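Lipolytic protein G-D-S-L family (Chitinophaga pinensis, PDB 4Q7Q) probably hydrolyses ester bonds as a GDSL-type lipase or acylhydrolase of the SGNH hydrolase clan, its natural substrate being unknown. Local coordinates at residues Val125-Met130 with Val176-His181; Pro129-Asp134 with Phe146-Lys151. All coordinates share one frame; numbering follows the deposited sequence.

How the interactions relate
Interaction 1 and interaction 2 start from the same run of chain and share Pro129 and Met130. Interaction 1 takes in the end of strand 123-127 and its bridge to 175-176, the outermost strand of the five-stranded parallel sheet. Interaction 2 lies in the loops beyond it, where the segment leading to strand 135-136 meets 146-151, just ahead of helix 157-171. Their centres are 14 Å apart, and Gln131 NE2 joins them through a probable hydrogen bond to Tyr179 O. The side chains of Met130 and Arg132 lie near, without touching, a possible Ser-His-Asp triad of Ser14, His238 and Asp235.

Interaction 1 (Val125-Met130 with Val176-His181)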
loop_
_atom_site.group_PDB
_atom_site.type_symbol
_atom_site.label_atom_id
_atom_site.label_comp_id
_atom_site.label_asym_id
_atom_site.label_seq_id
_atom_site.Cartn_x
_atom_site.Cartn_y
_atom_site.Cartn_z
ATOM N N VAL A 125 13.826 -5.015 0.174
ATOM C CA VAL A 125 12.989 -4.758 1.336
ATOM C C VAL A 125 11.532 -4.978 0.944
ATOM O O VAL A 125 11.094 -4.514 -0.105
ATOM C CB VAL A 125 13.178 -3.304 1.832
ATOM C CG1 VAL A 125 12.192 -2.969 2.940
ATOM C CG2 VAL A 125 14.602 -3.081 2.304
ATOM N N LEU A 126 10.789 -5.710 1.772
ATOM C CA LEU A 126 9.356 -5.876 1.559
ATOM C C LEU A 126 8.593 -4.988 2.531
ATOM O O LEU A 126 9.044 -4.746 3.649
ATOM C CB LEU A 126 8.940 -7.336 1.751
ATOM C CG LEU A 126 9.774 -8.393 1.021
ATOM C CD1 LEU A 126 9.221 -9.779 1.308
ATOM C CD2 LEU A 126 9.840 -8.120 -0.481
ATOM N N ILE A 127 7.438 -4.500 2.095
ATOM C CA ILE A 127 6.597 -3.649 2.928
ATOM C C ILE A 127 5.203 -4.254 3.018
ATOM O O ILE A 127 4.573 -4.490 1.992
ATOM C CB ILE A 127 6.496 -2.235 2.336
ATOM C CG1 ILE A 127 7.896 -1.667 2.078
ATOM C CG2 ILE A 127 5.664 -1.326 3.231
ATOM C CD1 ILE A 127 7.886 -0.255 1.565
ATOM N N THR A 128 4.722 -4.526 4.230
ATOM C CA THR A 128 3.372 -5.082 4.373
ATOM C C THR A 128 2.303 -4.056 4.024
ATOM O O THR A 128 2.524 -2.854 4.159
ATOM C CB THR A 128 3.077 -5.580 5.802
ATOM O OG1 THR A 128 3.024 -4.460 6.691
ATOM C CG2 THR A 128 4.132 -6.571 6.270
ATOM N N PRO A 129 1.133 -4.527 3.579
ATOM C CA PRO A 129 0.063 -3.554 3.363
ATOM C C PRO A 129 -0.292 -2.817 4.648
ATOM O O PRO A 129 -0.229 -3.372 5.748
ATOM C CB PRO A 129 -1.119 -4.423 2.919
ATOM C CG PRO A 129 -0.501 -5.631 2.324
ATOM C CD PRO A 129 0.764 -5.876 3.117
HETATM N N MSE A 130 -0.644 -1.550 4.500
HETATM C CA MSE A 130 -1.181 -0.785 5.608
HETATM C C MSE A 130 -2.635 -1.179 5.815
HETATM O O MSE A 130 -3.316 -1.591 4.879
HETATM C CB MSE A 130 -1.089 0.708 5.289
HETATM C CG MSE A 130 -1.412 1.609 6.470
HETATM SE SE MSE A 130 -0.950 3.492 6.192
HETATM C CE MSE A 130 -2.484 3.992 5.102
ATOM N N VAL A 176 9.269 -4.007 6.329
ATOM C CA VAL A 176 8.636 -2.891 7.011
ATOM C C VAL A 176 7.199 -3.300 7.287
ATOM O O VAL A 176 6.404 -3.447 6.361
ATOM C CB VAL A 176 8.648 -1.627 6.142
ATOM C CG1 VAL A 176 7.899 -0.493 6.843
ATOM C CG2 VAL A 176 10.077 -1.223 5.825
ATOM N N ASP A 177 6.867 -3.495 8.559
ATOM C CA ASP A 177 5.530 -3.969 8.917
ATOM C C ASP A 177 4.600 -2.792 9.180
ATOM O O ASP A 177 4.438 -2.361 10.323
ATOM C CB ASP A 177 5.578 -4.887 10.139
ATOM C CG ASP A 177 4.290 -5.677 10.338
ATOM O OD1 ASP A 177 3.287 -5.376 9.665
ATOM O OD2 ASP A 177 4.286 -6.608 11.177
ATOM N N LEU A 178 3.986 -2.271 8.125
ATOM C CA LEU A 178 3.003 -1.205 8.301
ATOM C C LEU A 178 1.712 -1.711 8.941
ATOM O O LEU A 178 1.066 -0.985 9.692
ATOM C CB LEU A 178 2.675 -0.521 6.974
ATOM C CG LEU A 178 3.860 0.084 6.221
ATOM C CD1 LEU A 178 3.365 0.690 4.931
ATOM C CD2 LEU A 178 4.576 1.118 7.089
ATOM N N TYR A 179 1.333 -2.948 8.632
ATOM C CA TYR A 179 0.071 -3.484 9.128
ATOM C C TYR A 179 0.023 -3.424 10.652
ATOM O O TYR A 179 -0.982 -3.017 11.237
ATOM C CB TYR A 179 -0.180 -4.924 8.653
ATOM C CG TYR A 179 -1.600 -5.323 8.959
ATOM C CD1 TYR A 179 -1.955 -5.744 10.234
ATOM C CD2 TYR A 179 -2.600 -5.213 8.001
ATOM C CE1 TYR A 179 -3.246 -6.053 10.552
ATOM C CE2 TYR A 179 -3.916 -5.542 8.313
ATOM C CZ TYR A 179 -4.224 -5.961 9.593
ATOM O OH TYR A 179 -5.513 -6.272 9.939
ATOM N N HIS A 180 1.117 -3.821 11.293
ATOM C CA HIS A 180 1.160 -3.849 12.751
ATOM C C HIS A 180 1.837 -2.631 13.373
ATOM O O HIS A 180 2.129 -2.620 14.568
ATOM C CB HIS A 180 1.809 -5.146 13.246
ATOM C CG HIS A 180 1.102 -6.386 12.785
ATOM N ND1 HIS A 180 1.570 -7.169 11.751
ATOM C CD2 HIS A 180 -0.036 -6.974 13.218
ATOM C CE1 HIS A 180 0.748 -8.188 11.566
ATOM N NE2 HIS A 180 -0.235 -8.093 12.442
ATOM N N HIS A 181 2.076 -1.603 12.567
ATOM C CA HIS A 181 2.665 -0.370 13.071
ATOM C C HIS A 181 1.733 0.269 14.103
ATOM O O HIS A 181 0.563 0.494 13.823
ATOM C CB HIS A 181 2.920 0.591 11.908
ATOM C CG HIS A 181 3.821 1.736 12.252
ATOM N ND1 HIS A 181 3.495 2.687 13.193
ATOM C CD2 HIS A 181 5.038 2.082 11.771
ATOM C CE1 HIS A 181 4.479 3.566 13.286
ATOM N NE2 HIS A 181 5.424 3.224 12.432
#
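Pro129 O meets the Tyr179 ring at its edge, near the ring plane, and approaches Tyr179 CB to 3.3 Å. His180 CD2 lies in plane at the edge of the same ring. The His180 ring in turn takes Tyr179 CD1 over the centre of one face and has Asp177 CG in plane at its edge. The Asp177 carboxylate is held by two bonds from His180: ND1 reaches OD2 on the syn side at 2.8 Å, while the backbone N comes to OD1 from above the carboxylate plane, closing an Asx motif. NE2 of His180 bonds to Glu158. An alanine in place of Asp177 would probably leave both His180 donors without these acceptors and the imidazole less firmly fixed.

This is the edge of the parallel sheet of the SGNH hydrolase fold, where strand 123-127 pairs with 175-176. Val176 bonds to the residues flanking Ile127: its N gives to Leu126 O, and its O receives from Thr128 N at 2.9 Å. Ile127 and Val176 lie side by side on one sheet face, pointing the same way. Beyond the bridge Thr128 takes over with its side chain: chi1 of 68° sets OG1 between its own N and carbonyl carbon, where it accepts a nearly straight bond from Tyr179 N, 3.0 Å from OG1 with 172° at the hydrogen. Leu178 points its side chain toward the other segment, and its CD1 presses tightly on Ile127 CG2, at 3.5 Å, with Phe77 of the neighbouring strand 73-77 touching both side chains.

Interaction 2 (Pro129-Asp134 with Phe146-Lys151); sequences PMQRND and FGSYQK
Arg132 O receives Ser148 N in a 2.8 Å hydrogen bond. The two segments pass closest at Asn133 and Gly147, whose CA atoms are 3.8 Å apart. Their directions differ by 136°. This is loop-to-loop packing beyond the end of strand 123-127 of the parallel sheet of the SGNH hydrolase fold, with a type I turn from Gly147 to Gln150 set against the stretch of backbone that leaves that strand. Glycine suits the crossing: a CB on Gly147 would run into Asn133 CA, Arg132 O and the Tyr149 ring.

Ser148 places OG between its own N and carbonyl carbon (chi1 51°), beside Arg132 CG and Gln131 CB. A water bridges Ser148 OG to Gln131 OE1, while the amide nitrogen of Gln131 goes to Tyr179 O. The Arg132 side chain bends at chi3, and its NE donates to a second water lying in plane at the guanidinium edge; that water donates to Asn133 O and Phe146 O, tying the two segments together. NH1 of Arg132 reaches Thr80 OG1, and Trp83 and Trp84 of helix 80-85 touch the same side chain.

Asn133 brings OD1 to the edge of the Tyr149 ring, 3.5 Å from CE2, with the amide and ring planes 60° apart. The same OD1 accepts from Asp134 N at 2.8 Å. Lys193 makes a salt bridge to Asp134 OD2, which would hold the carboxylate from its other oxygen. OD1 of Asp134 takes two donors: Gly147 N on the anti side at 3.0 Å, and Tyr149 OH, on the syn lone pair, at 2.6 Å.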
loop_
_atom_site.group_PDB
_atom_site.type_symbol
_atom_site.label_atom_id
_atom_site.label_comp_id
_atom_site.label_asym_id
_atom_site.label_seq_id
_atom_site.Cartn_x
_atom_site.Cartn_y
_atom_site.Cartn_z
ATOM N N PRO A 129 1.133 -4.527 3.579
ATOM C CA PRO A 129 0.063 -3.554 3.363
ATOM C C PRO A 129 -0.292 -2.817 4.648
ATOM O O PRO A 129 -0.229 -3.372 5.748
ATOM C CB PRO A 129 -1.119 -4.423 2.919
ATOM C CG PRO A 129 -0.501 -5.631 2.324
ATOM C CD PRO A 129 0.764 -5.876 3.117
HETATM N N MSE A 130 -0.644 -1.550 4.500
HETATM C CA MSE A 130 -1.181 -0.785 5.608
HETATM C C MSE A 130 -2.635 -1.179 5.815
HETATM O O MSE A 130 -3.316 -1.591 4.879
HETATM C CB MSE A 130 -1.089 0.708 5.289
HETATM C CG MSE A 130 -1.412 1.609 6.470
HETATM SE SE MSE A 130 -0.950 3.492 6.192
HETATM C CE MSE A 130 -2.484 3.992 5.102
ATOM N N GLN A 131 -3.125 -1.047 7.041
ATOM C CA GLN A 131 -4.559 -1.174 7.251
ATOM C C GLN A 131 -5.282 -0.104 6.439
ATOM O O GLN A 131 -4.697 0.914 6.040
ATOM C CB GLN A 131 -4.904 -1.101 8.736
ATOM C CG GLN A 131 -4.333 -2.283 9.495
ATOM C CD GLN A 131 -4.753 -2.334 10.943
ATOM O OE1 GLN A 131 -5.945 -2.285 11.265
ATOM N NE2 GLN A 131 -3.777 -2.454 11.830
ATOM N N ARG A 132 -6.546 -0.357 6.153
ATOM C CA ARG A 132 -7.324 0.563 5.342
ATOM C C ARG A 132 -8.739 0.628 5.866
ATOM O O ARG A 132 -9.319 -0.393 6.254
ATOM C CB ARG A 132 -7.327 0.108 3.878
ATOM C CG ARG A 132 -7.641 -1.360 3.670
ATOM C CD ARG A 132 -7.446 -1.791 2.228
ATOM N NE ARG A 132 -8.494 -1.285 1.345
ATOM C CZ ARG A 132 -8.515 -1.473 0.031
ATOM N NH1 ARG A 132 -7.527 -2.145 -0.562
ATOM N NH2 ARG A 132 -9.517 -0.991 -0.691
ATOM N N ASN A 133 -9.298 1.830 5.916
ATOM C CA ASN A 133 -10.705 1.932 6.256
ATOM C C ASN A 133 -11.537 1.978 4.982
ATOM O O ASN A 133 -11.013 1.688 3.905
ATOM C CB ASN A 133 -10.989 3.102 7.197
ATOM C CG ASN A 133 -12.013 2.743 8.244
ATOM O OD1 ASN A 133 -13.031 2.135 7.928
ATOM N ND2 ASN A 133 -11.739 3.083 9.500
ATOM N N ASP A 134 -12.822 2.305 5.099
ATOM C CA ASP A 134 -13.678 2.394 3.919
ATOM C C ASP A 134 -13.046 3.351 2.919
ATOM O O ASP A 134 -12.726 4.491 3.251
ATOM C CB ASP A 134 -15.063 2.925 4.295
ATOM C CG ASP A 134 -15.912 1.912 5.036
ATOM O OD1 ASP A 134 -15.438 0.803 5.353
ATOM O OD2 ASP A 134 -17.080 2.245 5.302
ATOM N N PHE A 146 -14.980 -1.568 1.244
ATOM C CA PHE A 146 -15.019 -1.561 2.699
ATOM C C PHE A 146 -13.634 -1.733 3.304
ATOM O O PHE A 146 -12.701 -2.156 2.618
ATOM C CB PHE A 146 -16.009 -2.590 3.246
ATOM C CG PHE A 146 -15.734 -4.015 2.843
ATOM C CD1 PHE A 146 -14.758 -4.764 3.480
ATOM C CD2 PHE A 146 -16.513 -4.625 1.867
ATOM C CE1 PHE A 146 -14.549 -6.090 3.134
ATOM C CE2 PHE A 146 -16.317 -5.941 1.509
ATOM C CZ PHE A 146 -15.335 -6.681 2.143
ATOM N N GLY A 147 -13.508 -1.384 4.583
ATOM C CA GLY A 147 -12.225 -1.407 5.263
ATOM C C GLY A 147 -11.785 -2.783 5.728
ATOM O O GLY A 147 -12.560 -3.742 5.691
ATOM N N SER A 148 -10.551 -2.871 6.213
ATOM C CA SER A 148 -9.970 -4.170 6.560
ATOM C C SER A 148 -10.446 -4.720 7.913
ATOM O O SER A 148 -9.953 -5.733 8.381
ATOM C CB SER A 148 -8.434 -4.135 6.459
ATOM O OG SER A 148 -7.874 -3.036 7.164
ATOM N N TYR A 149 -11.413 -4.045 8.528
ATOM C CA TYR A 149 -12.143 -4.614 9.664
ATOM C C TYR A 149 -13.041 -5.797 9.236
ATOM O O TYR A 149 -13.527 -6.545 10.082
ATOM C CB TYR A 149 -12.986 -3.531 10.359
ATOM C CG TYR A 149 -13.953 -2.848 9.412
ATOM C CD1 TYR A 149 -15.175 -3.440 9.086
ATOM C CD2 TYR A 149 -13.640 -1.624 8.832
ATOM C CE1 TYR A 149 -16.051 -2.833 8.203
ATOM C CE2 TYR A 149 -14.515 -1.001 7.959
ATOM C CZ TYR A 149 -15.717 -1.614 7.643
ATOM O OH TYR A 149 -16.588 -1.016 6.767
ATOM N N GLN A 150 -13.269 -5.949 7.930
ATOM C CA GLN A 150 -14.128 -7.004 7.398
ATOM C C GLN A 150 -13.322 -7.906 6.463
ATOM O O GLN A 150 -12.379 -7.444 5.811
ATOM C CB GLN A 150 -15.326 -6.375 6.664
ATOM C CG GLN A 150 -16.311 -7.347 5.989
ATOM C CD GLN A 150 -17.031 -8.256 6.971
ATOM O OE1 GLN A 150 -16.428 -9.144 7.581
ATOM N NE2 GLN A 150 -18.331 -8.029 7.143
ATOM N N LYS A 151 -13.679 -9.188 6.408
ATOM C CA LYS A 151 -13.046 -10.107 5.460
ATOM C C LYS A 151 -13.528 -9.841 4.046
ATOM O O LYS A 151 -14.661 -9.400 3.838
ATOM C CB LYS A 151 -13.349 -11.567 5.819
ATOM C CG LYS A 151 -12.568 -12.079 7.016
ATOM C CD LYS A 151 -12.906 -13.531 7.346
ATOM C CE LYS A 151 -11.860 -14.121 8.285
ATOM N NZ LYS A 151 -12.143 -15.530 8.703
HETATM O O HOH W 1 -7.446 -3.946 9.718
HETATM O O HOH W 2 -11.023 -0.126 1.786
#